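Local coordinates for multiple antibiotic resistance protein MarR (Escherichia coli, PDB 1JGS) that represses the marRAB operon by binding its marO operator/promoter site, and so controls the activation of antibiotic resistance and oxidative stress genes, at residues L22-L27 against I32-F37; K38-I43 against D70-K75; C48-E53 against L81-D86. All coordinates share one frame; numbering follows the deposited sequence.

Contact 1 of 3, residues L22-L27 against I32-F37. With SAL (2-hydroxybenzoic acid), chain C.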
ATOM      1  N   LEU A  22      -3.368  10.566  -5.746  1.00 41.40           N
ATOM      2  CA  LEU A  22      -4.248  11.702  -5.547  1.00 41.40           C
ATOM      3  C   LEU A  22      -4.017  12.248  -4.142  1.00 41.40           C
ATOM      4  O   LEU A  22      -3.970  13.461  -3.934  1.00 41.40           O
ATOM      5  CB  LEU A  22      -5.712  11.279  -5.723  1.00 54.85           C
ATOM      6  CG  LEU A  22      -6.055  10.741  -7.117  1.00 54.85           C
ATOM      7  CD1 LEU A  22      -7.546  10.471  -7.227  1.00 54.85           C
ATOM      8  CD2 LEU A  22      -5.640  11.756  -8.161  1.00 54.85           C
ATOM      9  N   LEU A  23      -3.869  11.337  -3.188  1.00 46.97           N
ATOM     10  CA  LEU A  23      -3.635  11.692  -1.798  1.00 46.97           C
ATOM     11  C   LEU A  23      -2.397  12.591  -1.708  1.00 46.97           C
ATOM     12  O   LEU A  23      -2.470  13.701  -1.176  1.00 46.97           O
ATOM     13  CB  LEU A  23      -3.431  10.420  -0.978  1.00 54.42           C
ATOM     14  CG  LEU A  23      -3.221  10.592   0.521  1.00 54.42           C
ATOM     15  CD1 LEU A  23      -4.404  11.337   1.118  1.00 54.42           C
ATOM     16  CD2 LEU A  23      -3.050   9.232   1.167  1.00 54.42           C
ATOM     17  N   ASN A  24      -1.261  12.116  -2.226  1.00 36.87           N
ATOM     18  CA  ASN A  24      -0.046  12.922  -2.214  1.00 36.87           C
ATOM     19  C   ASN A  24      -0.327  14.296  -2.833  1.00 36.87           C
ATOM     20  O   ASN A  24       0.111  15.324  -2.306  1.00 36.87           O
ATOM     21  CB  ASN A  24       1.092  12.250  -3.001  1.00 52.27           C
ATOM     22  CG  ASN A  24       1.739  11.100  -2.243  1.00 52.27           C
ATOM     23  OD1 ASN A  24       1.335   9.943  -2.381  1.00 52.27           O
ATOM     24  ND2 ASN A  24       2.746  11.418  -1.428  1.00 52.27           N
ATOM     25  N   GLU A  25      -1.060  14.308  -3.948  1.00 57.43           N
ATOM     26  CA  GLU A  25      -1.386  15.562  -4.636  1.00 57.43           C
ATOM     27  C   GLU A  25      -2.221  16.521  -3.793  1.00 57.43           C
ATOM     28  O   GLU A  25      -2.055  17.735  -3.882  1.00 57.43           O
ATOM     29  CB  GLU A  25      -2.102  15.284  -5.964  1.00 80.57           C
ATOM     30  CG  GLU A  25      -1.158  14.921  -7.106  1.00 80.57           C
ATOM     31  CD  GLU A  25      -1.874  14.713  -8.438  1.00 80.57           C
ATOM     32  OE1 GLU A  25      -2.654  15.605  -8.842  1.00 80.57           O
ATOM     33  OE2 GLU A  25      -1.650  13.662  -9.082  1.00 80.57           O
ATOM     34  N   TYR A  26      -3.110  15.979  -2.970  1.00 46.41           N
ATOM     35  CA  TYR A  26      -3.959  16.805  -2.115  1.00 46.41           C
ATOM     36  C   TYR A  26      -3.216  17.351  -0.901  1.00 46.41           C
ATOM     37  O   TYR A  26      -3.574  18.407  -0.383  1.00 46.41           O
ATOM     38  CB  TYR A  26      -5.157  16.002  -1.614  1.00 77.48           C
ATOM     39  CG  TYR A  26      -6.023  15.419  -2.698  1.00 77.48           C
ATOM     40  CD1 TYR A  26      -6.616  14.168  -2.529  1.00 77.48           C
ATOM     41  CD2 TYR A  26      -6.275  16.120  -3.876  1.00 77.48           C
ATOM     42  CE1 TYR A  26      -7.439  13.624  -3.503  1.00 77.48           C
ATOM     43  CE2 TYR A  26      -7.099  15.589  -4.862  1.00 77.48           C
ATOM     44  CZ  TYR A  26      -7.679  14.338  -4.667  1.00 77.48           C
ATOM     45  OH  TYR A  26      -8.503  13.796  -5.625  1.00 77.48           O
ATOM     46  N   LEU A  27      -2.195  16.628  -0.440  1.00 41.53           N
ATOM     47  CA  LEU A  27      -1.422  17.053   0.735  1.00 41.53           C
ATOM     48  C   LEU A  27      -0.163  17.845   0.375  1.00 41.53           C
ATOM     49  O   LEU A  27       0.523  18.371   1.253  1.00 41.53           O
ATOM     50  CB  LEU A  27      -1.020  15.836   1.576  1.00 35.85           C
ATOM     51  CG  LEU A  27      -2.148  14.909   2.024  1.00 35.85           C
ATOM     52  CD1 LEU A  27      -1.593  13.880   2.991  1.00 35.85           C
ATOM     53  CD2 LEU A  27      -3.245  15.713   2.691  1.00 35.85           C
ATOM     54  N   ILE A  32       2.671  18.500   5.643  1.00 37.25           N
ATOM     55  CA  ILE A  32       2.551  17.142   6.142  1.00 37.25           C
ATOM     56  C   ILE A  32       2.665  16.183   4.981  1.00 37.25           C
ATOM     57  O   ILE A  32       2.238  16.506   3.869  1.00 37.25           O
ATOM     58  CB  ILE A  32       1.191  16.908   6.807  1.00 29.59           C
ATOM     59  CG1 ILE A  32       1.165  15.508   7.431  1.00 29.59           C
ATOM     60  CG2 ILE A  32       0.066  17.088   5.759  1.00 29.59           C
ATOM     61  CD1 ILE A  32      -0.050  15.227   8.264  1.00 29.59           C
ATOM     62  N   THR A  33       3.216  14.999   5.238  1.00 37.34           N
ATOM     63  CA  THR A  33       3.364  13.997   4.191  1.00 37.34           C
ATOM     64  C   THR A  33       2.304  12.883   4.286  1.00 37.34           C
ATOM     65  O   THR A  33       1.745  12.618   5.352  1.00 37.34           O
ATOM     66  CB  THR A  33       4.751  13.360   4.243  1.00 28.45           C
ATOM     67  OG1 THR A  33       4.848  12.547   5.417  1.00 28.45           O
ATOM     68  CG2 THR A  33       5.844  14.450   4.295  1.00 28.45           C
ATOM     69  N   ALA A  34       2.038  12.235   3.153  1.00 40.45           N
ATOM     70  CA  ALA A  34       1.069  11.149   3.075  1.00 40.45           C
ATOM     71  C   ALA A  34       1.365  10.121   4.156  1.00 40.45           C
ATOM     72  O   ALA A  34       0.465   9.679   4.867  1.00 40.45           O
ATOM     73  CB  ALA A  34       1.134  10.492   1.690  1.00 37.38           C
ATOM     74  N   ALA A  35       2.635   9.746   4.284  1.00 36.96           N
ATOM     75  CA  ALA A  35       3.026   8.771   5.292  1.00 36.96           C
ATOM     76  C   ALA A  35       2.698   9.256   6.703  1.00 36.96           C
ATOM     77  O   ALA A  35       2.207   8.475   7.519  1.00 36.96           O
ATOM     78  CB  ALA A  35       4.513   8.441   5.169  1.00 24.45           C
ATOM     79  N   GLN A  36       2.974  10.531   6.993  1.00 35.44           N
ATOM     80  CA  GLN A  36       2.661  11.084   8.319  1.00 35.44           C
ATOM     81  C   GLN A  36       1.153  11.011   8.541  1.00 35.44           C
ATOM     82  O   GLN A  36       0.693  10.654   9.630  1.00 35.44           O
ATOM     83  CB  GLN A  36       3.126  12.545   8.439  1.00 33.78           C
ATOM     84  CG  GLN A  36       4.636  12.739   8.600  1.00 33.78           C
ATOM     85  CD  GLN A  36       5.068  14.202   8.496  1.00 33.78           C
ATOM     86  OE1 GLN A  36       4.260  15.121   8.633  1.00 33.78           O
ATOM     87  NE2 GLN A  36       6.348  14.418   8.266  1.00 33.78           N
ATOM     88  N   PHE A  37       0.385  11.335   7.504  1.00 35.55           N
ATOM     89  CA  PHE A  37      -1.078  11.298   7.607  1.00 35.55           C
ATOM     90  C   PHE A  37      -1.571   9.879   7.923  1.00 35.55           C
ATOM     91  O   PHE A  37      -2.411   9.685   8.806  1.00 35.55           O
ATOM     92  CB  PHE A  37      -1.713  11.798   6.310  1.00 45.48           C
ATOM     93  CG  PHE A  37      -3.210  11.810   6.335  1.00 45.48           C
ATOM     94  CD1 PHE A  37      -3.898  12.369   7.413  1.00 45.48           C
ATOM     95  CD2 PHE A  37      -3.939  11.278   5.279  1.00 45.48           C
ATOM     96  CE1 PHE A  37      -5.290  12.400   7.443  1.00 45.48           C
ATOM     97  CE2 PHE A  37      -5.336  11.303   5.297  1.00 45.48           C
ATOM     98  CZ  PHE A  37      -6.013  11.867   6.386  1.00 45.48           C
TER
HETATM   99  C1' SAL C 257       8.842  11.432   8.010  1.00 42.17           C
HETATM  100  O1' SAL C 257       8.229  12.609   7.973  1.00 42.17           O
HETATM  101  O2' SAL C 257       9.648  11.141   8.939  1.00 42.17           O
HETATM  102  C1  SAL C 257       8.512  10.512   6.900  1.00 42.17           C
HETATM  103  C2  SAL C 257       9.123   9.181   6.833  1.00 42.17           C
HETATM  104  C3  SAL C 257       8.813   8.283   5.766  1.00 42.17           C
HETATM  105  C4  SAL C 257       7.917   8.656   4.750  1.00 42.17           C
HETATM  106  C5  SAL C 257       7.253  10.101   4.815  1.00 42.17           C
HETATM  107  C6  SAL C 257       7.590  10.928   5.883  1.00 42.17           C
HETATM  108  O2  SAL C 257      10.015   8.723   7.777  1.00 42.17           O
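Leu23 and Leu27 pack against Ala34 and Phe37 in an apolar helix-helix contact at a chain turn, where the end of helix 8-27 meets the start of helix 34-46 across a short non-helical linker, residues 28-33. No hydrogen bond crosses it. Leu27 does most of the touching through one methyl: with CG anti to the carbonyl carbon (chi1 -55°), its CD1 reaches Ala34 CA at 3.8 Å and Phe37 CB at 3.9 Å. Leu23 CD1 comes to Phe37 CD2 at 4.2 Å; both leucine methyls lie oblique to the ring, and the Leu27 side chain crosses Phe37 at about a right angle. The second helix is fixed at its start by Thr33, the N-cap, whose OG1 accepts from Gln36 N at 3.2 Å. The same helix start also lines a salicylate pocket, with the CB atoms of Thr33 and Ala35 directed away from helix 8-27. Gln36 NE2 donates to salicylate O1' at 2.6 Å in a nearly straight bond (169°), and Ala35 CB lies 3.2 Å from ring atom C5. Beyond the two segments, Leu23 and Phe37 also rest on Val109 and Cys105 of helix 96-118, whereas Ala35 and Gln36 face Met68 of helix 62-74.

Contact 2 of 3, residues K38-I43 against D70-K75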
ATOM      1  N   LYS A  38      -1.028   8.891   7.216  1.00 38.60           N
ATOM      2  CA  LYS A  38      -1.395   7.493   7.436  1.00 38.60           C
ATOM      3  C   LYS A  38      -1.070   7.086   8.882  1.00 38.60           C
ATOM      4  O   LYS A  38      -1.895   6.472   9.566  1.00 38.60           O
ATOM      5  CB  LYS A  38      -0.630   6.591   6.461  1.00 82.69           C
ATOM      6  CG  LYS A  38      -0.928   6.851   4.990  1.00 82.69           C
ATOM      7  CD  LYS A  38      -0.016   6.022   4.088  1.00 82.69           C
ATOM      8  CE  LYS A  38      -0.345   6.210   2.608  1.00 82.69           C
ATOM      9  NZ  LYS A  38      -1.691   5.675   2.252  1.00 82.69           N
ATOM     10  N   VAL A  39       0.130   7.419   9.349  1.00 34.06           N
ATOM     11  CA  VAL A  39       0.491   7.081  10.722  1.00 34.06           C
ATOM     12  C   VAL A  39      -0.482   7.712  11.717  1.00 34.06           C
ATOM     13  O   VAL A  39      -0.798   7.099  12.735  1.00 34.06           O
ATOM     14  CB  VAL A  39       1.926   7.534  11.062  1.00 30.26           C
ATOM     15  CG1 VAL A  39       2.164   7.472  12.565  1.00 30.26           C
ATOM     16  CG2 VAL A  39       2.929   6.635  10.337  1.00 30.26           C
ATOM     17  N   LEU A  40      -0.964   8.921  11.432  1.00 42.08           N
ATOM     18  CA  LEU A  40      -1.911   9.573  12.347  1.00 42.08           C
ATOM     19  C   LEU A  40      -3.283   8.883  12.339  1.00 42.08           C
ATOM     20  O   LEU A  40      -3.892   8.669  13.387  1.00 42.08           O
ATOM     21  CB  LEU A  40      -2.119  11.059  12.000  1.00 33.35           C
ATOM     22  CG  LEU A  40      -1.037  12.117  12.234  1.00 33.35           C
ATOM     23  CD1 LEU A  40      -1.627  13.498  11.923  1.00 33.35           C
ATOM     24  CD2 LEU A  40      -0.541  12.076  13.657  1.00 33.35           C
ATOM     25  N   CYS A  41      -3.770   8.544  11.155  1.00 47.51           N
ATOM     26  CA  CYS A  41      -5.066   7.895  11.056  1.00 47.51           C
ATOM     27  C   CYS A  41      -5.035   6.539  11.752  1.00 47.51           C
ATOM     28  O   CYS A  41      -6.016   6.133  12.376  1.00 47.51           O
ATOM     29  CB  CYS A  41      -5.456   7.726   9.591  1.00 47.01           C
ATOM     30  SG  CYS A  41      -5.679   9.285   8.715  1.00 47.01           S
ATOM     31  N   SER A  42      -3.906   5.846  11.649  1.00 42.18           N
ATOM     32  CA  SER A  42      -3.759   4.528  12.269  1.00 42.18           C
ATOM     33  C   SER A  42      -3.691   4.573  13.790  1.00 42.18           C
ATOM     34  O   SER A  42      -4.219   3.698  14.458  1.00 42.18           O
ATOM     35  CB  SER A  42      -2.503   3.832  11.745  1.00 30.64           C
ATOM     36  OG  SER A  42      -2.572   3.646  10.342  1.00 30.64           O
ATOM     37  N   ILE A  43      -3.012   5.578  14.337  1.00 41.78           N
ATOM     38  CA  ILE A  43      -2.886   5.697  15.781  1.00 41.78           C
ATOM     39  C   ILE A  43      -4.250   6.107  16.325  1.00 41.78           C
ATOM     40  O   ILE A  43      -4.694   5.615  17.360  1.00 41.78           O
ATOM     41  CB  ILE A  43      -1.839   6.765  16.155  1.00 41.13           C
ATOM     42  CG1 ILE A  43      -0.443   6.288  15.741  1.00 41.13           C
ATOM     43  CG2 ILE A  43      -1.886   7.054  17.650  1.00 41.13           C
ATOM     44  CD1 ILE A  43       0.688   7.228  16.158  1.00 41.13           C
ATOM     45  N   ASP A  70       9.271  10.290  16.040  1.00 31.28           N
ATOM     46  CA  ASP A  70       9.987  11.424  16.625  1.00 31.28           C
ATOM     47  C   ASP A  70       9.631  12.693  15.866  1.00 31.28           C
ATOM     48  O   ASP A  70       9.429  13.736  16.472  1.00 31.28           O
ATOM     49  CB  ASP A  70      11.504  11.214  16.591  1.00 35.21           C
ATOM     50  CG  ASP A  70      12.025  10.401  17.786  1.00 35.21           C
ATOM     51  OD1 ASP A  70      11.248  10.089  18.723  1.00 35.21           O
ATOM     52  OD2 ASP A  70      13.234  10.084  17.788  1.00 35.21           O
ATOM     53  N   ARG A  71       9.559  12.626  14.542  1.00 31.46           N
ATOM     54  CA  ARG A  71       9.199  13.821  13.789  1.00 31.46           C
ATOM     55  C   ARG A  71       7.788  14.257  14.191  1.00 31.46           C
ATOM     56  O   ARG A  71       7.521  15.443  14.367  1.00 31.46           O
ATOM     57  CB  ARG A  71       9.250  13.558  12.279  1.00 37.99           C
ATOM     58  CG  ARG A  71       8.770  14.717  11.403  1.00 37.99           C
ATOM     59  CD  ARG A  71       9.483  16.031  11.748  1.00 37.99           C
ATOM     60  NE  ARG A  71      10.940  15.963  11.585  1.00 37.99           N
ATOM     61  CZ  ARG A  71      11.564  15.918  10.412  1.00 37.99           C
ATOM     62  NH1 ARG A  71      10.860  15.932   9.283  1.00 37.99           N
ATOM     63  NH2 ARG A  71      12.890  15.873  10.360  1.00 37.99           N
ATOM     64  N   LEU A  72       6.881  13.300  14.345  1.00 29.78           N
ATOM     65  CA  LEU A  72       5.503  13.647  14.712  1.00 29.78           C
ATOM     66  C   LEU A  72       5.426  14.288  16.098  1.00 29.78           C
ATOM     67  O   LEU A  72       4.600  15.172  16.333  1.00 29.78           O
ATOM     68  CB  LEU A  72       4.607  12.405  14.623  1.00 25.32           C
ATOM     69  CG  LEU A  72       4.355  11.965  13.168  1.00 25.32           C
ATOM     70  CD1 LEU A  72       3.631  10.641  13.081  1.00 25.32           C
ATOM     71  CD2 LEU A  72       3.569  13.060  12.487  1.00 25.32           C
ATOM     72  N   VAL A  73       6.281  13.849  17.019  1.00 31.60           N
ATOM     73  CA  VAL A  73       6.292  14.446  18.355  1.00 31.60           C
ATOM     74  C   VAL A  73       6.803  15.877  18.217  1.00 31.60           C
ATOM     75  O   VAL A  73       6.245  16.784  18.825  1.00 31.60           O
ATOM     76  CB  VAL A  73       7.199  13.656  19.321  1.00 28.89           C
ATOM     77  CG1 VAL A  73       7.335  14.383  20.646  1.00 28.89           C
ATOM     78  CG2 VAL A  73       6.609  12.259  19.532  1.00 28.89           C
ATOM     79  N   CYS A  74       7.841  16.085  17.396  1.00 35.75           N
ATOM     80  CA  CYS A  74       8.387  17.433  17.170  1.00 35.75           C
ATOM     81  C   CYS A  74       7.311  18.363  16.619  1.00 35.75           C
ATOM     82  O   CYS A  74       7.328  19.570  16.870  1.00 35.75           O
ATOM     83  CB  CYS A  74       9.544  17.414  16.168  1.00 46.08           C
ATOM     84  SG  CYS A  74      11.139  16.943  16.826  1.00 46.08           S
ATOM     85  N   LYS A  75       6.390  17.814  15.842  1.00 40.46           N
ATOM     86  CA  LYS A  75       5.331  18.639  15.287  1.00 40.46           C
ATOM     87  C   LYS A  75       4.204  18.811  16.310  1.00 40.46           C
ATOM     88  O   LYS A  75       3.244  19.554  16.073  1.00 40.46           O
ATOM     89  CB  LYS A  75       4.794  18.014  14.000  1.00 28.93           C
ATOM     90  CG  LYS A  75       5.734  18.142  12.816  1.00 28.93           C
ATOM     91  CD  LYS A  75       5.112  17.501  11.573  1.00 28.93           C
ATOM     92  CE  LYS A  75       5.848  17.885  10.299  1.00 28.93           C
ATOM     93  NZ  LYS A  75       4.987  17.707   9.106  1.00 28.93           N
TER
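Val39 and Leu40 meet Leu72 in a contact in which no ring or amide takes part; the nearby flat groups are the Trp77 side chain, which touches Leu40 and Leu72, and the Lys38 carbonyl within helix 34-46. Above the plane of that carbonyl, 40° out of it, stands Ser42 OG, which donates to Lys38 O at 3.0 Å; Ser42 N bonds to the same oxygen, also at 3.0 Å. The serine hydroxyl is thereby folded back on its own helix. The contact itself is carried by branched aliphatic tips joining helix 34-46 to helix 62-74, which in MarR-family proteins is the DNA-recognition helix of the winged helix-turn-helix. Leu72 holds CG anti to the carbonyl carbon (chi1 -71°), and its fork divides between neighbouring residues. The CD1 methyl presses on Val39 CG1 at 3.5 Å, the two side chains crossing at a slant, while the other branch, CD2, lies 4.4 Å from CD2 of Leu40. The backbones stay apart, with 8.8 Å between the CA atoms of Leu40 and Leu72. Leu58 of helix 51-58 meets Val39, and Val78 of strand 78-82 touches Leu40 and Leu72. That all three touching residues are buried, with no polar pair between the segments, is consistent with apolar packing, shared with Trp77 and Val78, rather than directional bonds, holding the helices together here.

Contact 3 of 3, residues C48-E53 against L81-D86. With SAL (2-hydroxybenzoic acid), chain B.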
ATOM      1  N   CYS A  48      -4.859   4.218  21.300  1.00 42.13           N
ATOM      2  CA  CYS A  48      -3.529   4.059  21.864  1.00 42.13           C
ATOM      3  C   CYS A  48      -2.943   2.782  21.266  1.00 42.13           C
ATOM      4  O   CYS A  48      -3.602   1.744  21.246  1.00 42.13           O
ATOM      5  CB  CYS A  48      -3.593   3.896  23.385  1.00 63.33           C
ATOM      6  SG  CYS A  48      -3.960   5.386  24.314  1.00 63.33           S
ATOM      7  N   ILE A  49      -1.706   2.843  20.791  1.00 45.27           N
ATOM      8  CA  ILE A  49      -1.089   1.662  20.210  1.00 45.27           C
ATOM      9  C   ILE A  49       0.413   1.670  20.424  1.00 45.27           C
ATOM     10  O   ILE A  49       1.036   2.738  20.501  1.00 45.27           O
ATOM     11  CB  ILE A  49      -1.370   1.574  18.699  1.00 41.76           C
ATOM     12  CG1 ILE A  49      -0.734   0.302  18.125  1.00 41.76           C
ATOM     13  CG2 ILE A  49      -0.834   2.824  18.002  1.00 41.76           C
ATOM     14  CD1 ILE A  49      -1.071   0.048  16.674  1.00 41.76           C
ATOM     15  N   THR A  50       0.990   0.480  20.530  1.00 37.37           N
ATOM     16  CA  THR A  50       2.433   0.362  20.723  1.00 37.37           C
ATOM     17  C   THR A  50       3.150   0.616  19.395  1.00 37.37           C
ATOM     18  O   THR A  50       2.595   0.387  18.314  1.00 37.37           O
ATOM     19  CB  THR A  50       2.814  -1.034  21.238  1.00 68.07           C
ATOM     20  OG1 THR A  50       2.475  -2.019  20.252  1.00 68.07           O
ATOM     21  CG2 THR A  50       2.082  -1.333  22.536  1.00 68.07           C
ATOM     22  N   PRO A  51       4.387   1.115  19.452  1.00 37.02           N
ATOM     23  CA  PRO A  51       5.073   1.357  18.184  1.00 37.02           C
ATOM     24  C   PRO A  51       5.210   0.074  17.366  1.00 37.02           C
ATOM     25  O   PRO A  51       4.991   0.076  16.143  1.00 37.02           O
ATOM     26  CB  PRO A  51       6.406   1.932  18.629  1.00 39.03           C
ATOM     27  CG  PRO A  51       6.027   2.703  19.860  1.00 39.03           C
ATOM     28  CD  PRO A  51       5.120   1.727  20.574  1.00 39.03           C
ATOM     29  N   VAL A  52       5.538  -1.031  18.036  1.00 50.69           N
ATOM     30  CA  VAL A  52       5.688  -2.304  17.338  1.00 50.69           C
ATOM     31  C   VAL A  52       4.376  -2.765  16.706  1.00 50.69           C
ATOM     32  O   VAL A  52       4.366  -3.233  15.567  1.00 50.69           O
ATOM     33  CB  VAL A  52       6.202  -3.392  18.275  1.00 56.43           C
ATOM     34  CG1 VAL A  52       6.352  -4.689  17.506  1.00 56.43           C
ATOM     35  CG2 VAL A  52       7.536  -2.963  18.886  1.00 56.43           C
ATOM     36  N   GLU A  53       3.271  -2.642  17.439  1.00 44.74           N
ATOM     37  CA  GLU A  53       1.967  -3.024  16.900  1.00 44.74           C
ATOM     38  C   GLU A  53       1.693  -2.108  15.702  1.00 44.74           C
ATOM     39  O   GLU A  53       1.200  -2.540  14.659  1.00 44.74           O
ATOM     40  CB  GLU A  53       0.876  -2.835  17.957  1.00 89.17           C
ATOM     41  CG  GLU A  53      -0.526  -3.244  17.511  1.00 89.17           C
ATOM     42  CD  GLU A  53      -0.744  -4.747  17.531  1.00 89.17           C
ATOM     43  OE1 GLU A  53      -0.026  -5.470  16.806  1.00 89.17           O
ATOM     44  OE2 GLU A  53      -1.639  -5.207  18.274  1.00 89.17           O
ATOM     45  N   LEU A  81       3.108   7.563  26.062  1.00 39.77           N
ATOM     46  CA  LEU A  81       2.741   7.326  27.450  1.00 39.77           C
ATOM     47  C   LEU A  81       3.143   5.902  27.810  1.00 39.77           C
ATOM     48  O   LEU A  81       3.354   5.066  26.932  1.00 39.77           O
ATOM     49  CB  LEU A  81       1.242   7.513  27.672  1.00 48.09           C
ATOM     50  CG  LEU A  81       0.325   6.550  26.922  1.00 48.09           C
ATOM     51  CD1 LEU A  81      -0.918   6.279  27.758  1.00 48.09           C
ATOM     52  CD2 LEU A  81      -0.044   7.145  25.562  1.00 48.09           C
ATOM     53  N   PRO A  82       3.271   5.614  29.115  1.00 54.80           N
ATOM     54  CA  PRO A  82       3.657   4.269  29.551  1.00 54.80           C
ATOM     55  C   PRO A  82       2.570   3.267  29.199  1.00 54.80           C
ATOM     56  O   PRO A  82       1.381   3.586  29.268  1.00 54.80           O
ATOM     57  CB  PRO A  82       3.833   4.430  31.061  1.00 66.77           C
ATOM     58  CG  PRO A  82       4.206   5.893  31.212  1.00 66.77           C
ATOM     59  CD  PRO A  82       3.240   6.548  30.255  1.00 66.77           C
ATOM     60  N   ASN A  83       2.976   2.067  28.799  1.00 61.50           N
ATOM     61  CA  ASN A  83       2.021   1.023  28.447  1.00 61.50           C
ATOM     62  C   ASN A  83       1.624   0.316  29.740  1.00 61.50           C
ATOM     63  O   ASN A  83       2.468  -0.250  30.428  1.00 61.50           O
ATOM     64  CB  ASN A  83       2.649   0.016  27.475  1.00 63.20           C
ATOM     65  CG  ASN A  83       1.648  -1.020  26.980  1.00 63.20           C
ATOM     66  OD1 ASN A  83       0.869  -1.560  27.759  1.00 63.20           O
ATOM     67  ND2 ASN A  83       1.671  -1.307  25.685  1.00 63.20           N
ATOM     68  N   PRO A  84       0.331   0.361  30.095  1.00 66.40           N
ATOM     69  CA  PRO A  84      -0.168  -0.282  31.314  1.00 66.40           C
ATOM     70  C   PRO A  84       0.026  -1.796  31.319  1.00 66.40           C
ATOM     71  O   PRO A  84       0.590  -2.352  32.259  1.00 66.40           O
ATOM     72  CB  PRO A  84      -1.641   0.114  31.329  1.00 66.93           C
ATOM     73  CG  PRO A  84      -1.624   1.457  30.668  1.00 66.93           C
ATOM     74  CD  PRO A  84      -0.719   1.195  29.488  1.00 66.93           C
ATOM     75  N   ASN A  85      -0.438  -2.457  30.264  1.00 79.71           N
ATOM     76  CA  ASN A  85      -0.306  -3.909  30.149  1.00 79.71           C
ATOM     77  C   ASN A  85       1.154  -4.360  30.026  1.00 79.71           C
ATOM     78  O   ASN A  85       1.427  -5.529  29.745  1.00 79.71           O
ATOM     79  CB  ASN A  85      -1.104  -4.421  28.944  1.00119.06           C
ATOM     80  CG  ASN A  85      -2.586  -4.103  29.046  1.00119.06           C
ATOM     81  OD1 ASN A  85      -3.252  -4.488  30.009  1.00119.06           O
ATOM     82  ND2 ASN A  85      -3.109  -3.399  28.049  1.00119.06           N
ATOM     83  N   ASP A  86       2.084  -3.429  30.225  1.00 89.89           N
ATOM     84  CA  ASP A  86       3.512  -3.726  30.162  1.00 89.89           C
ATOM     85  C   ASP A  86       4.206  -2.898  31.240  1.00 89.89           C
ATOM     86  O   ASP A  86       3.655  -2.708  32.325  1.00 89.89           O
ATOM     87  CB  ASP A  86       4.080  -3.384  28.776  1.00 66.82           C
ATOM     88  CG  ASP A  86       5.475  -3.963  28.550  1.00 66.82           C
ATOM     89  OD1 ASP A  86       5.931  -3.995  27.385  1.00 66.82           O
ATOM     90  OD2 ASP A  86       6.120  -4.382  29.532  1.00 66.82           O
TER
HETATM   91  C1' SAL B 256       9.578   4.162  20.088  1.00 44.77           C
HETATM   92  O1' SAL B 256       9.391   4.576  21.336  1.00 44.77           O
HETATM   93  O2' SAL B 256       9.661   4.973  19.155  1.00 44.77           O
HETATM   94  C1  SAL B 256       9.678   2.701  19.887  1.00 44.77           C
HETATM   95  C2  SAL B 256       9.880   2.160  18.551  1.00 44.77           C
HETATM   96  C3  SAL B 256       9.975   0.765  18.328  1.00 44.77           C
HETATM   97  C4  SAL B 256       9.877  -0.134  19.388  1.00 44.77           C
HETATM   98  C5  SAL B 256       9.661   0.425  20.848  1.00 44.77           C
HETATM   99  C6  SAL B 256       9.573   1.804  21.011  1.00 44.77           C
HETATM  100  O2  SAL B 256       9.986   2.952  17.451  1.00 44.77           O
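Thr50 meets Asn83, and Cys48 meets Leu81, where the start of helix 51-58 comes up to the wing of a winged helix-turn-helix. The closest approach is a methyl against an amide: Thr50 CG2 lies 3.2 Å from Asn83 ND2, the side chains crossing at a slant. Asn83 has CG anti to its backbone N (chi1 -175°), which carries the amide toward the threonine. The second pair is looser, Cys48 SG standing 4.5 Å from Leu81 CD2. Neither is a hydrogen bond, and only 110 Å² is buried in total. Strand 90-94 and the residue before it, Gly89, pair with both sides: Leu81 and Asn83 bond through their backbones to Leu91 and Gly89, Ile49 to Val92, and the Leu91 side chain touches Thr50 and Asn83 alike. Asn83 opens a type I beta turn that ends at Asp86. Further out, the first turn of the helix borders a bound salicylate, Pro51 CB lying 3.5 Å from ring atom C2 and Val52 CG2 3.7 Å from C4; Thr66 OG1 is hydrogen-bonded to the same ligand. What anchors that turn is the N-cap: Thr50 OG1 sits between the backbone N and the carbonyl carbon (chi1 64°) and accepts from Glu53 N at 3.0 Å.

How the contacts relate
Burial falls from contact 2, whose touching residues are all buried, through the partly buried contact 1 to contact 3 at the surface, whose centre is 20 Å from that of the chain. Contacts 1 and 2 share helix 34-46 and are joined by a polar link, Gln36 OE1 to Lys75 NZ at 2.7 Å, a probable hydrogen bond. Contacts 2 and 3 touch methylene to methyl, Ile43 CG1 to Ile49 CG2 at 4.2 Å, while contacts 1 and 3 stay about 12 Å apart at their nearest atoms. Contact 2 is wholly apolar and contact 1 largely so; contact 3 mixes methyl-amide and loose sulfur-methyl approaches. Contacts 1 and 3 each include a threonine-capped helix start, beside different salicylates.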